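Long-range contact in beta-glucosidase (PDB 5M6G), which probably hydrolyses terminal, non-reducing beta-D-glucosyl residues of its substrates, releasing beta-D-glucose, as a family 3 glycoside hydrolase: residues A[201-215]-A[258-272]. Numbering follows the deposited sequence. Where two conformers were deposited one is given.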
loop_
_atom_site.group_PDB
_atom_site.type_symbol
_atom_site.label_atom_id
_atom_site.label_comp_id
_atom_site.label_asym_id
_atom_site.label_seq_id
_atom_site.Cartn_x
_atom_site.Cartn_y
_atom_site.Cartn_z
ATOM N N SER A 201 -3.627 4.900 -16.359
ATOM C CA SER A 201 -4.143 3.551 -16.156
ATOM C C SER A 201 -3.146 2.487 -16.603
ATOM O O SER A 201 -3.101 1.408 -16.009
ATOM C CB SER A 201 -5.472 3.378 -16.901
ATOM O OG SER A 201 -5.248 3.462 -18.289
ATOM N N GLU A 202 -2.361 2.767 -17.657
ATOM C CA GLU A 202 -1.255 1.889 -18.040
ATOM C C GLU A 202 -0.361 1.572 -16.849
ATOM O O GLU A 202 0.037 0.421 -16.639
ATOM C CB GLU A 202 -0.427 2.549 -19.153
ATOM C CG GLU A 202 1.081 2.237 -19.092
ATOM C CD GLU A 202 1.980 3.474 -19.234
ATOM O OE1 GLU A 202 1.651 4.386 -20.022
ATOM O OE2 GLU A 202 3.025 3.531 -18.553
ATOM N N ASN A 203 -0.005 2.600 -16.075
ATOM C CA ASN A 203 0.927 2.419 -14.970
ATOM C C ASN A 203 0.399 1.374 -14.005
ATOM O O ASN A 203 1.004 0.312 -13.817
ATOM C CB ASN A 203 1.168 3.755 -14.242
ATOM C CG ASN A 203 1.883 4.795 -15.109
ATOM O OD1 ASN A 203 2.733 4.449 -15.932
ATOM N ND2 ASN A 203 1.556 6.086 -14.904
ATOM N N ALA A 204 -0.755 1.657 -13.400
ATOM C CA ALA A 204 -1.302 0.752 -12.403
ATOM C C ALA A 204 -1.594 -0.616 -12.998
ATOM O O ALA A 204 -1.312 -1.635 -12.370
ATOM C CB ALA A 204 -2.566 1.356 -11.790
ATOM N N SER A 205 -2.166 -0.662 -14.207
ATOM C CA SER A 205 -2.512 -1.953 -14.800
ATOM C C SER A 205 -1.283 -2.843 -14.951
ATOM O O SER A 205 -1.320 -4.035 -14.618
ATOM C CB SER A 205 -3.192 -1.752 -16.155
ATOM O OG SER A 205 -4.444 -1.116 -16.000
ATOM N N ALA A 206 -0.180 -2.283 -15.450
ATOM C CA ALA A 206 1.031 -3.076 -15.593
ATOM C C ALA A 206 1.536 -3.564 -14.246
ATOM O O ALA A 206 2.051 -4.686 -14.140
ATOM C CB ALA A 206 2.112 -2.254 -16.301
ATOM N N MET A 207 1.376 -2.764 -13.200
ATOM C CA MET A 207 1.932 -3.131 -11.909
ATOM C C MET A 207 0.994 -4.014 -11.082
ATOM O O MET A 207 1.320 -4.336 -9.935
ATOM C CB MET A 207 2.331 -1.883 -11.123
ATOM C CG MET A 207 3.364 -1.022 -11.847
ATOM S SD MET A 207 4.833 -1.966 -12.303
ATOM C CE MET A 207 5.975 -0.608 -12.637
ATOM N N THR A 208 -0.145 -4.425 -11.640
ATOM C CA THR A 208 -0.917 -5.456 -10.964
ATOM C C THR A 208 -0.183 -6.787 -10.968
ATOM O O THR A 208 -0.662 -7.747 -10.358
ATOM C CB THR A 208 -2.310 -5.616 -11.608
ATOM O OG1 THR A 208 -2.166 -6.079 -12.956
ATOM C CG2 THR A 208 -3.063 -4.297 -11.597
ATOM N N SER A 209 0.976 -6.862 -11.635
ATOM C CA SER A 209 1.885 -7.980 -11.427
ATOM C C SER A 209 2.195 -8.198 -9.945
ATOM O O SER A 209 2.596 -9.301 -9.562
ATOM C CB SER A 209 3.173 -7.741 -12.219
ATOM O OG SER A 209 3.913 -6.682 -11.646
ATOM N N ALA A 210 2.011 -7.175 -9.102
ATOM C CA ALA A 210 2.106 -7.377 -7.657
ATOM C C ALA A 210 1.164 -8.478 -7.186
ATOM O O ALA A 210 1.487 -9.226 -6.251
ATOM C CB ALA A 210 1.792 -6.077 -6.920
ATOM N N VAL A 211 -0.012 -8.584 -7.816
ATOM C CA VAL A 211 -0.980 -9.619 -7.446
ATOM C C VAL A 211 -0.393 -11.000 -7.698
ATOM O O VAL A 211 -0.509 -11.917 -6.869
ATOM C CB VAL A 211 -2.290 -9.430 -8.233
ATOM C CG1 VAL A 211 -3.251 -10.611 -7.973
ATOM C CG2 VAL A 211 -2.952 -8.111 -7.867
ATOM N N THR A 212 0.216 -11.174 -8.869
ATOM C CA THR A 212 0.785 -12.465 -9.231
ATOM C C THR A 212 1.924 -12.839 -8.296
ATOM O O THR A 212 2.085 -14.014 -7.942
ATOM C CB THR A 212 1.258 -12.424 -10.681
ATOM O OG1 THR A 212 0.163 -12.019 -11.516
ATOM C CG2 THR A 212 1.777 -13.784 -11.120
ATOM N N GLY A 213 2.712 -11.853 -7.866
ATOM C CA GLY A 213 3.785 -12.141 -6.925
ATOM C C GLY A 213 3.254 -12.559 -5.565
ATOM O O GLY A 213 3.702 -13.554 -4.987
ATOM N N LEU A 214 2.283 -11.806 -5.043
ATOM C CA LEU A 214 1.721 -12.105 -3.731
ATOM C C LEU A 214 1.046 -13.471 -3.720
ATOM O O LEU A 214 1.259 -14.276 -2.805
ATOM C CB LEU A 214 0.723 -11.009 -3.340
ATOM C CG LEU A 214 1.276 -9.663 -2.855
ATOM C CD1 LEU A 214 0.206 -8.585 -2.946
ATOM C CD2 LEU A 214 1.759 -9.810 -1.414
ATOM N N GLN A 215 0.224 -13.748 -4.736
ATOM C CA GLN A 215 -0.629 -14.931 -4.721
ATOM C C GLN A 215 0.023 -16.153 -5.342
ATOM O O GLN A 215 -0.346 -17.282 -4.999
ATOM C CB GLN A 215 -1.945 -14.651 -5.461
ATOM C CG GLN A 215 -2.720 -13.510 -4.878
ATOM C CD GLN A 215 -4.165 -13.465 -5.346
ATOM O OE1 GLN A 215 -5.017 -12.868 -4.685
ATOM N NE2 GLN A 215 -4.448 -14.083 -6.492
ATOM N N ILE A 258 -10.195 5.455 -17.181
ATOM C CA ILE A 258 -9.039 5.800 -16.352
ATOM C C ILE A 258 -8.902 4.877 -15.138
ATOM O O ILE A 258 -7.834 4.316 -14.896
ATOM C CB ILE A 258 -9.110 7.278 -15.915
ATOM C CG1 ILE A 258 -9.148 8.196 -17.138
ATOM C CG2 ILE A 258 -7.923 7.615 -14.996
ATOM C CD1 ILE A 258 -9.138 9.686 -16.793
ATOM N N HIS A 259 -9.973 4.701 -14.359
ATOM C CA HIS A 259 -9.853 4.103 -13.033
ATOM C C HIS A 259 -10.183 2.621 -12.991
ATOM O O HIS A 259 -9.617 1.892 -12.168
ATOM C CB HIS A 259 -10.752 4.856 -12.044
ATOM C CG HIS A 259 -10.424 6.313 -11.942
ATOM N ND1 HIS A 259 -9.421 6.790 -11.124
ATOM C CD2 HIS A 259 -10.939 7.395 -12.578
ATOM C CE1 HIS A 259 -9.341 8.105 -11.250
ATOM N NE2 HIS A 259 -10.250 8.496 -12.126
ATOM N N LEU A 260 -11.077 2.161 -13.857
ATOM C CA LEU A 260 -11.489 0.766 -13.906
ATOM C C LEU A 260 -10.441 -0.209 -14.455
ATOM O O LEU A 260 -10.373 -1.341 -13.961
ATOM C CB LEU A 260 -12.771 0.648 -14.731
ATOM C CG LEU A 260 -13.468 -0.707 -14.595
ATOM C CD1 LEU A 260 -13.914 -0.949 -13.148
ATOM C CD2 LEU A 260 -14.639 -0.779 -15.558
ATOM N N PRO A 261 -9.640 0.143 -15.469
ATOM C CA PRO A 261 -8.808 -0.877 -16.145
ATOM C C PRO A 261 -7.870 -1.617 -15.204
ATOM O O PRO A 261 -7.681 -2.832 -15.377
ATOM C CB PRO A 261 -8.030 -0.060 -17.191
ATOM C CG PRO A 261 -9.003 1.016 -17.557
ATOM C CD PRO A 261 -9.623 1.406 -16.237
ATOM N N PRO A 262 -7.236 -0.957 -14.222
ATOM C CA PRO A 262 -6.374 -1.732 -13.309
ATOM C C PRO A 262 -7.128 -2.799 -12.532
ATOM O O PRO A 262 -6.548 -3.844 -12.215
ATOM C CB PRO A 262 -5.792 -0.663 -12.379
ATOM C CG PRO A 262 -5.771 0.569 -13.226
ATOM C CD PRO A 262 -7.085 0.491 -13.968
ATOM N N PHE A 263 -8.405 -2.576 -12.228
ATOM C CA PHE A 263 -9.189 -3.636 -11.602
ATOM C C PHE A 263 -9.411 -4.799 -12.560
ATOM O O PHE A 263 -9.317 -5.962 -12.154
ATOM C CB PHE A 263 -10.516 -3.077 -11.093
ATOM C CG PHE A 263 -10.360 -2.241 -9.867
ATOM C CD1 PHE A 263 -10.185 -2.847 -8.623
ATOM C CD2 PHE A 263 -10.304 -0.855 -9.963
ATOM C CE1 PHE A 263 -10.006 -2.069 -7.481
ATOM C CE2 PHE A 263 -10.115 -0.068 -8.839
ATOM C CZ PHE A 263 -9.959 -0.677 -7.591
ATOM N N ARG A 264 -9.696 -4.508 -13.833
ATOM C CA ARG A 264 -9.861 -5.568 -14.826
ATOM C C ARG A 264 -8.609 -6.433 -14.917
ATOM O O ARG A 264 -8.690 -7.667 -14.932
ATOM C CB ARG A 264 -10.192 -4.950 -16.191
ATOM C CG ARG A 264 -10.963 -5.840 -17.136
ATOM C CD ARG A 264 -11.159 -5.168 -18.504
ATOM N NE ARG A 264 -12.024 -3.989 -18.463
ATOM C CZ ARG A 264 -13.346 -4.040 -18.584
ATOM N NH1 ARG A 264 -13.944 -5.214 -18.740
ATOM N NH2 ARG A 264 -14.074 -2.929 -18.551
ATOM N N GLU A 265 -7.432 -5.795 -14.985
ATOM C CA GLU A 265 -6.176 -6.537 -15.047
ATOM C C GLU A 265 -5.934 -7.351 -13.783
ATOM O O GLU A 265 -5.430 -8.479 -13.850
ATOM C CB GLU A 265 -5.003 -5.581 -15.272
ATOM C CG GLU A 265 -4.652 -5.380 -16.735
ATOM C CD GLU A 265 -4.151 -6.655 -17.379
ATOM O OE1 GLU A 265 -3.023 -7.085 -17.050
ATOM O OE2 GLU A 265 -4.897 -7.228 -18.207
ATOM N N ALA A 266 -6.231 -6.781 -12.616
ATOM C CA ALA A 266 -6.014 -7.530 -11.379
ATOM C C ALA A 266 -6.912 -8.756 -11.342
ATOM O O ALA A 266 -6.485 -9.840 -10.932
ATOM C CB ALA A 266 -6.262 -6.637 -10.164
ATOM N N ILE A 267 -8.152 -8.610 -11.815
ATOM C CA ILE A 267 -9.075 -9.741 -11.876
ATOM C C ILE A 267 -8.565 -10.801 -12.848
ATOM O O ILE A 267 -8.605 -12.000 -12.554
ATOM C CB ILE A 267 -10.479 -9.235 -12.249
ATOM C CG1 ILE A 267 -11.050 -8.404 -11.094
ATOM C CG2 ILE A 267 -11.407 -10.392 -12.620
ATOM C CD1 ILE A 267 -12.276 -7.581 -11.477
ATOM N N ALA A 268 -8.061 -10.380 -14.011
ATOM C CA ALA A 268 -7.489 -11.333 -14.961
ATOM C C ALA A 268 -6.335 -12.119 -14.352
ATOM O O ALA A 268 -6.145 -13.298 -14.677
ATOM C CB ALA A 268 -7.020 -10.603 -16.221
ATOM N N ARG A 269 -5.554 -11.493 -13.467
ATOM C CA ARG A 269 -4.477 -12.191 -12.778
ATOM C C ARG A 269 -4.968 -13.056 -11.631
ATOM O O ARG A 269 -4.154 -13.751 -11.010
ATOM C CB ARG A 269 -3.444 -11.192 -12.254
ATOM C CG ARG A 269 -2.611 -10.572 -13.343
ATOM C CD ARG A 269 -1.675 -9.518 -12.771
ATOM N NE ARG A 269 -0.889 -8.876 -13.816
ATOM C CZ ARG A 269 0.245 -9.373 -14.296
ATOM N NH1 ARG A 269 0.719 -10.520 -13.822
ATOM N NH2 ARG A 269 0.901 -8.727 -15.245
ATOM N N GLY A 270 -6.264 -13.036 -11.335
ATOM C CA GLY A 270 -6.812 -13.889 -10.301
ATOM C C GLY A 270 -6.852 -13.288 -8.918
ATOM O O GLY A 270 -6.891 -14.041 -7.944
ATOM N N VAL A 271 -6.856 -11.955 -8.800
ATOM C CA VAL A 271 -6.848 -11.315 -7.486
ATOM C C VAL A 271 -7.972 -11.892 -6.636
ATOM O O VAL A 271 -9.106 -12.048 -7.099
ATOM C CB VAL A 271 -6.949 -9.782 -7.637
ATOM C CG1 VAL A 271 -8.353 -9.340 -8.111
ATOM C CG2 VAL A 271 -6.560 -9.098 -6.342
ATOM N N GLY A 272 -7.650 -12.253 -5.392
ATOM C CA GLY A 272 -8.626 -12.951 -4.568
ATOM C C GLY A 272 -9.655 -12.047 -3.932
ATOM O O GLY A 272 -10.782 -12.485 -3.646
HETATM O O HOH W 1 -0.796 -6.707 -16.082
HETATM O O HOH W 2 -1.625 -14.185 -11.775
HETATM O O HOH W 3 -3.271 -15.287 -8.771
#
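Arg269 reaches over the start of helix 209-215 and supplies one of two polar anchor points, Gln215 the other. Its chain, extended from CG to NE (chi2 176°), carries the guanidinium over Ser209, whose CA sits above one face. At the edge of the group NH1 donates to Thr212 OG1 (2.8 Å), nearly in plane, while NE makes a weak bond to Thr208 OG1 (3.2 Å). NH2 gives to a water that in turn donates to Ser205 O and Glu265 OE1, linking the acid to the arginine. With an alanine at this position, Thr212 OG1 would probably lose the guanidinium N-H, the bridging water its NH2 donor, and Ser209 the flat group against it.

Gln215 suits the loop beyond helix 261-268 because one amide offers both a donor and an acceptor. NE2 gives a nearly straight bond (165°) to Gly270 O, approaching from above the carbonyl plane, and OE1 accepts from Gly272 N (2.8 Å) on a lone pair; OE1 also takes Ala228 N. Gly270, with positive phi, ends the helix in a Schellman motif.

Elsewhere the segments meet through small and apolar groups. Pro262 sets CG against Ala204 CB (3.6 Å), small enough to let the chains draw near, and Val211 CG1 meets Val271 CB (3.8 Å). Ser205 OG turns back to Ser201 O (2.9 Å), so it can rest beside the proline ring, whose nitrogen has no hydrogen to give. Ser201 CB lies against Ile258 O (3.2 Å), buried without a partner in the model.

Helices 201-206 and 261-268, nearly parallel at 18°, thus pack closely through serine, alanine and proline in the TIM-barrel-type N-terminal domain, while directional bonds and a valine pair tie helix 209-215 and the turn before it to the loop after helix 261-268.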